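Local atomic coordinates of FERM, RhoGEF and pleckstrin domain protein 2 (PDB entry 6D21), a protein that probably acts as a guanine nucleotide exchange factor that activates RAC1 in semaphorin signalling and actin remodelling, and is represented here by its FERM domain. Residues C115-A120 with Q153-E158. Residues are numbered along the deposited sequence; the frame is centred on the assembly and turned at random.
Sequences CTENTA and QEHVQE
Glu117 reaches across to His155 with its chain fully stretched, CG anti to the backbone N (chi1 175°) and CD again extended beyond it. The carboxylate comes to the edge of the imidazole, where His155 NE2 donates to Glu117 OE2 at 3.3 Å, a long and rather bent hydrogen bond with 142° at the hydrogen. The two ends see it differently: OE2 lies close to the plane of the ring, whereas the ring nitrogen comes in above the carboxylate, whose plane is turned 83° to that of the imidazole. A carboxylate so close would probably favour the protonated histidine, though both residues are exposed and solvent should soften the effect.

Val156 packs against both partners. Its CG2 lies over the centre of one face of the His155 ring, 3.4 Å from its plane, a CH-pi-like placement of a methyl between sequence neighbours. The same methyl touches the aliphatic part of the glutamate, Glu117 CG to Val156 CG2 being 3.9 Å, as the two side chains run past each other in opposite directions. Both segments belong to the all-helical central lobe of the FERM domain, and here the first turn of helix 117-132 meets segment 153-158, which runs into helix 157-164. Thr116 is the N-cap of the former, its OG1 weakly accepting from Thr119 N at 3.4 Å. On the other segment, Gln153 NE2 gives a straight bond of 3.1 Å to Gln157 OE1, lying in the carbonyl plane on a lone pair, while Gln153 OE1 takes the backbone N-H groups of Leu149 and Leu150. Val156 and Ala120 both touch Leu150, in the loop before Gln153.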
ATOM      1  N   CYS A 115       5.871 -12.522  -4.485  1.00 27.35           N
ATOM      2  CA  CYS A 115       6.525 -13.452  -3.570  1.00 27.78           C
ATOM      3  C   CYS A 115       6.562 -14.822  -4.232  1.00 35.65           C
ATOM      4  O   CYS A 115       6.079 -14.986  -5.360  1.00 33.31           O
ATOM      5  CB  CYS A 115       5.783 -13.509  -2.233  1.00 32.36           C
ATOM      6  SG  CYS A 115       3.989 -13.838  -2.378  1.00 31.78           S
ATOM      7  N   THR A 116       7.117 -15.815  -3.551  1.00 25.00           N
ATOM      8  CA  THR A 116       7.148 -17.163  -4.129  1.00 27.86           C
ATOM      9  C   THR A 116       5.724 -17.712  -4.205  1.00 30.20           C
ATOM     10  O   THR A 116       4.823 -17.224  -3.534  1.00 26.16           O
ATOM     11  CB  THR A 116       8.039 -18.137  -3.313  1.00 32.53           C
ATOM     12  OG1 THR A 116       7.561 -18.214  -1.964  1.00 29.78           O
ATOM     13  CG2 THR A 116       9.481 -17.647  -3.295  1.00 31.42           C
ATOM     14  N   GLU A 117       5.528 -18.727  -5.027  1.00 30.89           N
ATOM     15  CA  GLU A 117       4.223 -19.356  -5.163  1.00 35.81           C
ATOM     16  C   GLU A 117       3.748 -19.984  -3.844  1.00 32.07           C
ATOM     17  O   GLU A 117       2.584 -19.862  -3.480  1.00 30.34           O
ATOM     18  CB  GLU A 117       4.277 -20.411  -6.269  1.00 34.95           C
ATOM     19  CG  GLU A 117       3.010 -21.218  -6.434  1.00 47.73           C
ATOM     20  CD  GLU A 117       3.156 -22.305  -7.481  1.00 55.20           C
ATOM     21  OE1 GLU A 117       2.734 -23.448  -7.206  1.00 61.03           O
ATOM     22  OE2 GLU A 117       3.693 -22.013  -8.573  1.00 54.39           O
ATOM     23  N   ASN A 118       4.647 -20.665  -3.137  1.00 29.61           N
ATOM     24  CA  ASN A 118       4.288 -21.288  -1.858  1.00 27.14           C
ATOM     25  C   ASN A 118       3.859 -20.276  -0.788  1.00 25.60           C
ATOM     26  O   ASN A 118       2.933 -20.520  -0.008  1.00 25.60           O
ATOM     27  CB  ASN A 118       5.459 -22.140  -1.361  1.00 37.03           C
ATOM     28  CG  ASN A 118       5.542 -23.470  -2.082  1.00 39.77           C
ATOM     29  OD1 ASN A 118       4.790 -23.720  -3.024  1.00 45.56           O
ATOM     30  ND2 ASN A 118       6.446 -24.331  -1.644  1.00 36.94           N
ATOM     31  N   THR A 119       4.525 -19.128  -0.761  1.00 25.68           N
ATOM     32  CA  THR A 119       4.140 -18.070   0.162  1.00 24.34           C
ATOM     33  C   THR A 119       2.797 -17.454  -0.225  1.00 27.80           C
ATOM     34  O   THR A 119       1.963 -17.144   0.644  1.00 24.76           O
ATOM     35  CB  THR A 119       5.207 -16.968   0.227  1.00 27.52           C
ATOM     36  OG1 THR A 119       6.421 -17.532   0.729  1.00 31.06           O
ATOM     37  CG2 THR A 119       4.754 -15.829   1.167  1.00 22.10           C
ATOM     38  N   ALA A 120       2.586 -17.260  -1.526  1.00 25.09           N
ATOM     39  CA  ALA A 120       1.298 -16.773  -2.011  1.00 25.31           C
ATOM     40  C   ALA A 120       0.187 -17.710  -1.580  1.00 22.32           C
ATOM     41  O   ALA A 120      -0.857 -17.273  -1.087  1.00 21.82           O
ATOM     42  CB  ALA A 120       1.296 -16.634  -3.535  1.00 21.89           C
ATOM     43  N   GLN A 153      -4.074 -17.998 -10.357  1.00 35.73           N
ATOM     44  CA  GLN A 153      -4.511 -18.832  -9.247  1.00 30.87           C
ATOM     45  C   GLN A 153      -4.785 -20.304  -9.586  1.00 40.19           C
ATOM     46  O   GLN A 153      -4.654 -21.180  -8.729  1.00 38.39           O
ATOM     47  CB  GLN A 153      -5.757 -18.187  -8.658  1.00 33.18           C
ATOM     48  CG  GLN A 153      -6.577 -19.016  -7.735  1.00 31.23           C
ATOM     49  CD  GLN A 153      -7.615 -18.158  -7.052  1.00 39.57           C
ATOM     50  OE1 GLN A 153      -7.312 -17.050  -6.621  1.00 36.49           O
ATOM     51  NE2 GLN A 153      -8.847 -18.643  -6.984  1.00 36.25           N
ATOM     52  N   GLU A 154      -5.166 -20.586 -10.825  1.00 35.25           N
ATOM     53  CA  GLU A 154      -5.674 -21.913 -11.152  1.00 40.96           C
ATOM     54  C   GLU A 154      -4.766 -23.065 -10.710  1.00 43.24           C
ATOM     55  O   GLU A 154      -5.239 -24.001 -10.069  1.00 39.74           O
ATOM     56  CB  GLU A 154      -5.931 -22.034 -12.651  1.00 35.79           C
ATOM     57  CG  GLU A 154      -6.737 -23.249 -13.004  1.00 39.16           C
ATOM     58  CD  GLU A 154      -6.858 -23.467 -14.511  1.00 40.29           C
ATOM     59  OE1 GLU A 154      -6.476 -22.577 -15.300  1.00 45.01           O
ATOM     60  OE2 GLU A 154      -7.320 -24.547 -14.895  1.00 42.52           O
ATOM     61  N   HIS A 155      -3.477 -22.998 -11.031  1.00 34.47           N
ATOM     62  CA  HIS A 155      -2.589 -24.134 -10.761  1.00 44.14           C
ATOM     63  C   HIS A 155      -2.075 -24.164  -9.315  1.00 41.45           C
ATOM     64  O   HIS A 155      -1.321 -25.060  -8.930  1.00 39.56           O
ATOM     65  CB  HIS A 155      -1.397 -24.119 -11.719  1.00 36.24           C
ATOM     66  CG  HIS A 155      -0.410 -23.037 -11.419  1.00 34.37           C
ATOM     67  ND1 HIS A 155      -0.617 -21.723 -11.781  1.00 42.46           N
ATOM     68  CD2 HIS A 155       0.780 -23.071 -10.776  1.00 33.79           C
ATOM     69  CE1 HIS A 155       0.406 -20.992 -11.369  1.00 44.38           C
ATOM     70  NE2 HIS A 155       1.272 -21.789 -10.766  1.00 36.71           N
ATOM     71  N   VAL A 156      -2.490 -23.183  -8.525  1.00 32.37           N
ATOM     72  CA  VAL A 156      -2.063 -23.053  -7.130  1.00 44.42           C
ATOM     73  C   VAL A 156      -3.219 -23.423  -6.196  1.00 42.03           C
ATOM     74  O   VAL A 156      -3.062 -23.495  -4.974  1.00 37.73           O
ATOM     75  CB  VAL A 156      -1.573 -21.607  -6.841  1.00 33.70           C
ATOM     76  CG1 VAL A 156      -0.934 -21.489  -5.463  1.00 40.01           C
ATOM     77  CG2 VAL A 156      -0.583 -21.169  -7.911  1.00 37.71           C
ATOM     78  N   GLN A 157      -4.386 -23.683  -6.777  1.00 34.61           N
ATOM     79  CA  GLN A 157      -5.586 -23.836  -5.968  1.00 39.32           C
ATOM     80  C   GLN A 157      -5.503 -25.068  -5.077  1.00 42.31           C
ATOM     81  O   GLN A 157      -5.935 -25.026  -3.929  1.00 41.73           O
ATOM     82  CB  GLN A 157      -6.838 -23.883  -6.858  1.00 49.08           C
ATOM     83  CG  GLN A 157      -7.145 -22.516  -7.471  1.00 57.50           C
ATOM     84  CD  GLN A 157      -8.420 -22.471  -8.301  1.00 61.03           C
ATOM     85  OE1 GLN A 157      -9.058 -21.415  -8.425  1.00 57.68           O
ATOM     86  NE2 GLN A 157      -8.791 -23.605  -8.881  1.00 53.17           N
ATOM     87  N   GLU A 158      -4.931 -26.153  -5.593  1.00 35.74           N
ATOM     88  CA  GLU A 158      -4.769 -27.372  -4.798  1.00 43.62           C
ATOM     89  C   GLU A 158      -3.879 -27.123  -3.579  1.00 39.52           C
ATOM     90  O   GLU A 158      -4.179 -27.574  -2.476  1.00 41.26           O
ATOM     91  CB  GLU A 158      -4.186 -28.500  -5.649  1.00 56.09           C
ATOM     92  CG  GLU A 158      -5.115 -28.989  -6.754  1.00 69.51           C
ATOM     93  CD  GLU A 158      -6.506 -29.337  -6.248  1.00 74.79           C
ATOM     94  OE1 GLU A 158      -6.611 -30.162  -5.314  1.00 76.35           O
ATOM     95  OE2 GLU A 158      -7.494 -28.786  -6.783  1.00 75.34           O
TER